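Local coordinates for protein trehalose-6-phosphate phosphatase (Candida albicans, PDB 5DXI) that is a phosphatase of the HAD clan that, in this structure, holds a magnesium ion and beryllium trifluoride beside a bound glycan, at residues Tyr123-Glu126 with Gly130-Ile133; Trp142-Ala147 with Leu151-Ala156. All coordinates share one frame; numbering follows the deposited sequence.

Interaction 1: residues Tyr123-Glu126 with Gly130-Ile133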
loop_
_atom_site.group_PDB
_atom_site.type_symbol
_atom_site.label_atom_id
_atom_site.label_comp_id
_atom_site.label_asym_id
_atom_site.label_seq_id
_atom_site.Cartn_x
_atom_site.Cartn_y
_atom_site.Cartn_z
ATOM N N TYR A 123 -15.120 17.186 16.025
ATOM C CA TYR A 123 -14.852 18.607 16.219
ATOM C C TYR A 123 -14.329 19.279 14.952
ATOM O O TYR A 123 -14.792 20.359 14.577
ATOM C CB TYR A 123 -13.857 18.804 17.366
ATOM C CG TYR A 123 -13.377 20.233 17.547
ATOM C CD1 TYR A 123 -14.098 21.143 18.311
ATOM C CD2 TYR A 123 -12.173 20.656 16.986
ATOM C CE1 TYR A 123 -13.654 22.443 18.487
ATOM C CE2 TYR A 123 -11.719 21.955 17.155
ATOM C CZ TYR A 123 -12.462 22.844 17.908
ATOM O OH TYR A 123 -12.010 24.132 18.080
ATOM N N TYR A 124 -13.361 18.654 14.294
ATOM C CA TYR A 124 -12.771 19.265 13.115
ATOM C C TYR A 124 -13.673 19.110 11.901
ATOM O O TYR A 124 -13.610 19.920 10.982
ATOM C CB TYR A 124 -11.376 18.692 12.847
ATOM C CG TYR A 124 -10.357 19.213 13.828
ATOM C CD1 TYR A 124 -9.733 20.439 13.622
ATOM C CD2 TYR A 124 -10.028 18.492 14.968
ATOM C CE1 TYR A 124 -8.813 20.931 14.519
ATOM C CE2 TYR A 124 -9.105 18.974 15.871
ATOM C CZ TYR A 124 -8.501 20.194 15.644
ATOM O OH TYR A 124 -7.576 20.673 16.544
ATOM N N THR A 125 -14.519 18.084 11.903
ATOM C CA THR A 125 -15.511 17.923 10.845
ATOM C C THR A 125 -16.511 19.079 10.900
ATOM O O THR A 125 -16.870 19.667 9.875
ATOM C CB THR A 125 -16.281 16.581 10.955
ATOM O OG1 THR A 125 -15.394 15.482 10.707
ATOM C CG2 THR A 125 -17.412 16.530 9.950
ATOM N N GLU A 126 -16.943 19.405 12.115
ATOM C CA GLU A 126 -17.909 20.474 12.330
ATOM C C GLU A 126 -17.312 21.829 11.951
ATOM O O GLU A 126 -18.035 22.736 11.541
ATOM C CB GLU A 126 -18.385 20.471 13.792
ATOM C CG GLU A 126 -18.651 21.840 14.418
ATOM C CD GLU A 126 -19.932 22.484 13.913
ATOM O OE1 GLU A 126 -20.898 21.746 13.593
ATOM O OE2 GLU A 126 -19.969 23.733 13.846
ATOM N N GLY A 130 -17.838 19.979 4.116
ATOM C CA GLY A 130 -17.393 19.137 3.018
ATOM C C GLY A 130 -16.511 17.986 3.493
ATOM O O GLY A 130 -16.265 17.036 2.748
ATOM N N SER A 131 -16.043 18.060 4.735
ATOM C CA SER A 131 -15.238 16.971 5.304
ATOM C C SER A 131 -16.149 15.888 5.873
ATOM O O SER A 131 -17.312 16.159 6.172
ATOM C CB SER A 131 -14.288 17.508 6.383
ATOM O OG SER A 131 -14.994 17.870 7.557
ATOM N N ASN A 132 -15.649 14.656 5.991
ATOM C CA ASN A 132 -16.410 13.603 6.663
ATOM C C ASN A 132 -15.508 12.538 7.291
ATOM O O ASN A 132 -14.314 12.450 6.989
ATOM C CB ASN A 132 -17.398 12.927 5.713
ATOM C CG ASN A 132 -16.727 11.975 4.747
ATOM O OD1 ASN A 132 -15.982 12.392 3.871
ATOM N ND2 ASN A 132 -17.027 10.689 4.875
ATOM N N ILE A 133 -16.111 11.738 8.164
ATOM C CA ILE A 133 -15.405 10.713 8.914
ATOM C C ILE A 133 -15.711 9.344 8.335
ATOM O O ILE A 133 -16.867 9.013 8.116
ATOM C CB ILE A 133 -15.818 10.727 10.401
ATOM C CG1 ILE A 133 -15.392 12.029 11.070
ATOM C CG2 ILE A 133 -15.227 9.528 11.145
ATOM C CD1 ILE A 133 -16.002 12.223 12.439
#
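T125, in the last turn of helix 113-126, rests against S131 and I133 where the chain turns back to start strand 132-135. This is a tight helix-to-strand connection in the alpha/beta cap of a HAD-family phosphatase, where helices pack on an antiparallel sheet. Only 155 Å² is buried, summed over both sides, and the close part lies around the T125 side chain. S131 OG sits 3.3 Å from T125 CA and 3.7 Å from T125 CG2, so the small hydroxyl fits close against the helix backbone. S131 reaches this place because its OG stands between its own backbone N and carbonyl carbon (chi1 72°); the hydroxyl is bonded to T128 O in the intervening turn. Threonine suits the helix side because its two branches do different work. With chi1 at -67°, CG2 lies anti to the backbone N and faces S131, while OG1 stays beside that N, bonds back to F121 O and has a weak further bond with W142 NE1. The I133 side chain runs obliquely across that of T125, its apolar CG1 and CD1 arm lying beside OG1 and continuing onto D118, F121 and K122 of the same helix, as suits isoleucine. On the loose side, E126 turns away from the strand into solvent, and Y123 is likewise exposed. G130 lies there too, with a positive phi (93°) that suits a residue without CB. The Y124 ring leads off toward helix 149-165, where its OH is hydrogen-bonded to E162, a reach that suits a long phenol; Y123 CD2 lies 3.6 Å above the centre of that ring. Back at the close side, T125 OG1 lies 3.5 Å from I133 CG1 and 3.7 Å from I133 CD1.

Interaction 2: residues Trp142-Ala147 with Leu151-Ala156. With GLC (alpha-D-glucopyranose), chain C; GLC (alpha-D-glucopyranose), chain B.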
loop_
_atom_site.group_PDB
_atom_site.type_symbol
_atom_site.label_atom_id
_atom_site.label_comp_id
_atom_site.label_asym_id
_atom_site.label_seq_id
_atom_site.Cartn_x
_atom_site.Cartn_y
_atom_site.Cartn_z
ATOM N N TRP A 142 -10.277 10.653 8.534
ATOM C CA TRP A 142 -10.966 11.920 8.344
ATOM C C TRP A 142 -10.639 12.459 6.955
ATOM O O TRP A 142 -9.475 12.721 6.638
ATOM C CB TRP A 142 -10.594 12.927 9.431
ATOM C CG TRP A 142 -11.325 14.240 9.294
ATOM C CD1 TRP A 142 -12.682 14.444 9.352
ATOM C CD2 TRP A 142 -10.736 15.527 9.079
ATOM N NE1 TRP A 142 -12.969 15.781 9.178
ATOM C CE2 TRP A 142 -11.791 16.466 9.015
ATOM C CE3 TRP A 142 -9.420 15.978 8.936
ATOM C CZ2 TRP A 142 -11.565 17.827 8.811
ATOM C CZ3 TRP A 142 -9.196 17.332 8.739
ATOM C CH2 TRP A 142 -10.263 18.239 8.675
ATOM N N HIS A 143 -11.676 12.589 6.133
ATOM C CA HIS A 143 -11.549 13.069 4.757
ATOM C C HIS A 143 -11.839 14.566 4.642
ATOM O O HIS A 143 -12.851 15.028 5.155
ATOM C CB HIS A 143 -12.515 12.335 3.832
ATOM C CG HIS A 143 -12.193 10.891 3.609
ATOM N ND1 HIS A 143 -11.248 10.472 2.695
ATOM C CD2 HIS A 143 -12.718 9.767 4.150
ATOM C CE1 HIS A 143 -11.207 9.152 2.685
ATOM N NE2 HIS A 143 -12.085 8.699 3.561
ATOM N N TYR A 144 -10.989 15.312 3.942
ATOM C CA TYR A 144 -11.296 16.721 3.684
ATOM C C TYR A 144 -11.046 17.143 2.233
ATOM O O TYR A 144 -10.873 18.330 1.950
ATOM C CB TYR A 144 -10.511 17.636 4.636
ATOM C CG TYR A 144 -9.005 17.527 4.583
ATOM C CD1 TYR A 144 -8.259 18.370 3.767
ATOM C CD2 TYR A 144 -8.322 16.603 5.367
ATOM C CE1 TYR A 144 -6.871 18.289 3.723
ATOM C CE2 TYR A 144 -6.923 16.516 5.333
ATOM C CZ TYR A 144 -6.208 17.359 4.503
ATOM O OH TYR A 144 -4.833 17.289 4.444
ATOM N N ARG A 145 -11.038 16.177 1.318
ATOM C CA ARG A 145 -10.831 16.476 -0.099
ATOM C C ARG A 145 -11.926 17.421 -0.628
ATOM O O ARG A 145 -11.651 18.340 -1.393
ATOM C CB ARG A 145 -10.776 15.183 -0.922
ATOM C CG ARG A 145 -10.571 15.388 -2.422
ATOM C CD ARG A 145 -10.177 14.083 -3.102
ATOM N NE ARG A 145 -8.956 13.519 -2.507
ATOM C CZ ARG A 145 -7.722 13.952 -2.756
ATOM N NH1 ARG A 145 -7.527 14.971 -3.599
ATOM N NH2 ARG A 145 -6.673 13.375 -2.159
ATOM N N ARG A 146 -13.162 17.202 -0.196
ATOM C CA ARG A 146 -14.304 17.982 -0.685
ATOM C C ARG A 146 -14.436 19.368 -0.052
ATOM O O ARG A 146 -15.302 20.144 -0.446
ATOM C CB ARG A 146 -15.590 17.203 -0.437
ATOM C CG ARG A 146 -15.706 15.910 -1.215
ATOM C CD ARG A 146 -17.011 15.228 -0.843
ATOM N NE ARG A 146 -17.325 14.058 -1.661
ATOM C CZ ARG A 146 -17.974 12.987 -1.204
ATOM N NH1 ARG A 146 -18.345 12.934 0.071
ATOM N NH2 ARG A 146 -18.242 11.963 -2.009
ATOM N N ALA A 147 -13.601 19.670 0.939
ATOM C CA ALA A 147 -13.640 20.975 1.594
ATOM C C ALA A 147 -12.867 22.019 0.800
ATOM O O ALA A 147 -12.159 21.688 -0.152
ATOM C CB ALA A 147 -13.096 20.882 3.004
ATOM N N LEU A 151 -9.020 26.117 4.169
ATOM C CA LEU A 151 -9.546 25.821 5.492
ATOM C C LEU A 151 -9.268 24.363 5.852
ATOM O O LEU A 151 -8.788 24.072 6.947
ATOM C CB LEU A 151 -11.042 26.130 5.561
ATOM C CG LEU A 151 -11.714 25.847 6.905
ATOM C CD1 LEU A 151 -11.137 26.759 7.983
ATOM C CD2 LEU A 151 -13.210 26.038 6.782
ATOM N N GLY A 152 -9.552 23.460 4.918
ATOM C CA GLY A 152 -9.276 22.048 5.104
ATOM C C GLY A 152 -7.838 21.797 5.522
ATOM O O GLY A 152 -7.590 21.172 6.555
ATOM N N ASN A 153 -6.886 22.313 4.749
ATOM C CA ASN A 153 -5.469 22.142 5.080
ATOM C C ASN A 153 -5.102 22.779 6.416
ATOM O O ASN A 153 -4.281 22.246 7.167
ATOM C CB ASN A 153 -4.589 22.701 3.966
ATOM C CG ASN A 153 -4.539 21.786 2.758
ATOM O OD1 ASN A 153 -3.835 20.775 2.763
ATOM N ND2 ASN A 153 -5.288 22.132 1.717
ATOM N N PHE A 154 -5.718 23.918 6.710
ATOM C CA PHE A 154 -5.506 24.595 7.982
ATOM C C PHE A 154 -6.043 23.747 9.128
ATOM O O PHE A 154 -5.344 23.506 10.113
ATOM C CB PHE A 154 -6.176 25.972 7.985
ATOM C CG PHE A 154 -6.036 26.713 9.289
ATOM C CD1 PHE A 154 -4.820 27.259 9.665
ATOM C CD2 PHE A 154 -7.130 26.880 10.127
ATOM C CE1 PHE A 154 -4.689 27.944 10.864
ATOM C CE2 PHE A 154 -7.010 27.569 11.322
ATOM C CZ PHE A 154 -5.787 28.100 11.692
ATOM N N GLN A 155 -7.298 23.326 9.009
ATOM C CA GLN A 155 -7.922 22.490 10.030
ATOM C C GLN A 155 -7.202 21.153 10.182
ATOM O O GLN A 155 -7.087 20.623 11.290
ATOM C CB GLN A 155 -9.399 22.256 9.714
ATOM C CG GLN A 155 -10.216 23.526 9.748
ATOM C CD GLN A 155 -10.107 24.246 11.075
ATOM O OE1 GLN A 155 -10.041 25.475 11.110
ATOM N NE2 GLN A 155 -10.078 23.494 12.175
ATOM N N ALA A 156 -6.725 20.620 9.060
ATOM C CA ALA A 156 -6.010 19.351 9.046
ATOM C C ALA A 156 -4.742 19.440 9.860
ATOM O O ALA A 156 -4.450 18.543 10.650
ATOM C CB ALA A 156 -5.682 18.935 7.633
HETATM C C1 GLC C . -8.004 7.873 -0.868
HETATM C C2 GLC C . -7.738 9.352 -0.684
HETATM C C3 GLC C . -9.045 10.132 -0.731
HETATM C C4 GLC C . -9.760 9.875 -2.055
HETATM C C5 GLC C . -9.990 8.372 -2.199
HETATM C C6 GLC C . -10.612 7.998 -3.538
HETATM O O2 GLC C . -7.095 9.606 0.561
HETATM O O3 GLC C . -8.755 11.522 -0.563
HETATM O O4 GLC C . -11.030 10.532 -2.071
HETATM O O5 GLC C . -8.733 7.679 -2.091
HETATM O O6 GLC C . -9.640 8.229 -4.576
HETATM C C1 GLC B . -9.160 6.013 0.034
HETATM C C2 GLC B . -10.102 5.575 1.147
HETATM C C3 GLC B . -9.332 5.508 2.471
HETATM C C4 GLC B . -8.141 4.581 2.310
HETATM C C5 GLC B . -7.271 5.087 1.164
HETATM C C6 GLC B . -6.141 4.108 0.906
HETATM O O1 GLC B . -8.721 7.352 0.261
HETATM O O2 GLC B . -11.175 6.507 1.236
HETATM O O3 GLC B . -10.173 5.000 3.496
HETATM O O4 GLC B . -7.361 4.543 3.524
HETATM O O5 GLC B . -8.016 5.161 -0.040
HETATM O O6 GLC B . -6.692 2.878 0.423
#
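Y144 lays one ring face against the methyl of A156 on helix 149-165, CB being 3.5 Å from CZ; alanine suits the spot because its single carbon lets an aromatic ring settle close to the helix. On that ring too, G152 O lies 4.0 Å above the plane, nearer the ring's edge than its centre; with no side chain on G152, the ring can come down onto the helix backbone, CD1 standing 3.9 Å from G152 C. The first torsion of Y144 (chi1 59°) holds CG between the backbone N and carbonyl carbon, turning the ring toward the helix. W142 adds an indole broad enough to span from this helix to F121: its edge meets A156, with CZ3 3.8 Å from A156 CA, while Y144 CB packs on one of its faces. All this joins the end of strand 140-143 to the helix through a type I beta turn, Y144 to A147, closed by A147 N to Y144 O at 3.2 Å, within the HAD cap. Among the polar groups, N153 OD1 is 4.0 Å from Y144 OH, at the ring's edge and too far for a bond; the amide plane stands 83° from the ring, and the short side chain lets ND2 bond back to P149 O. Contacts with the sugars come from H143 and R145, which take no part in the packing on the helix. R145, long and flat-headed, sends NE in the guanidinium plane to O3 of the chain C glucose at 2.8 Å, nearly straight at 163°, and NH2 adds a weak second bond to the same oxygen. H143, a compact polar ring, offers its edge to the chain B glucose, CE1 lying 3.0 Å from O2, while NE2 is bonded to E134 OE1.

Interactions 1 and 2 follow one another along the chain: 123-126 with 130-133 closes before 142-147 with 151-156 begins. Their centres lie about 8 Å apart. Strands 132-135 and 140-143 are neighbours in the four-stranded antiparallel sheet, and N132 O with H143 N, 2.8 Å apart, is a probable hydrogen bond between them. Each contact joins one of these strands to a helix, 113-126 before the pair and 149-165 after it, giving a helix-strand-strand-helix run. Together they tie both helices to this sheet, well out from the chain's centre; on the side of the sheet turned away from those helices, H143 faces the bound glycan, and R145 reaches it from the turn.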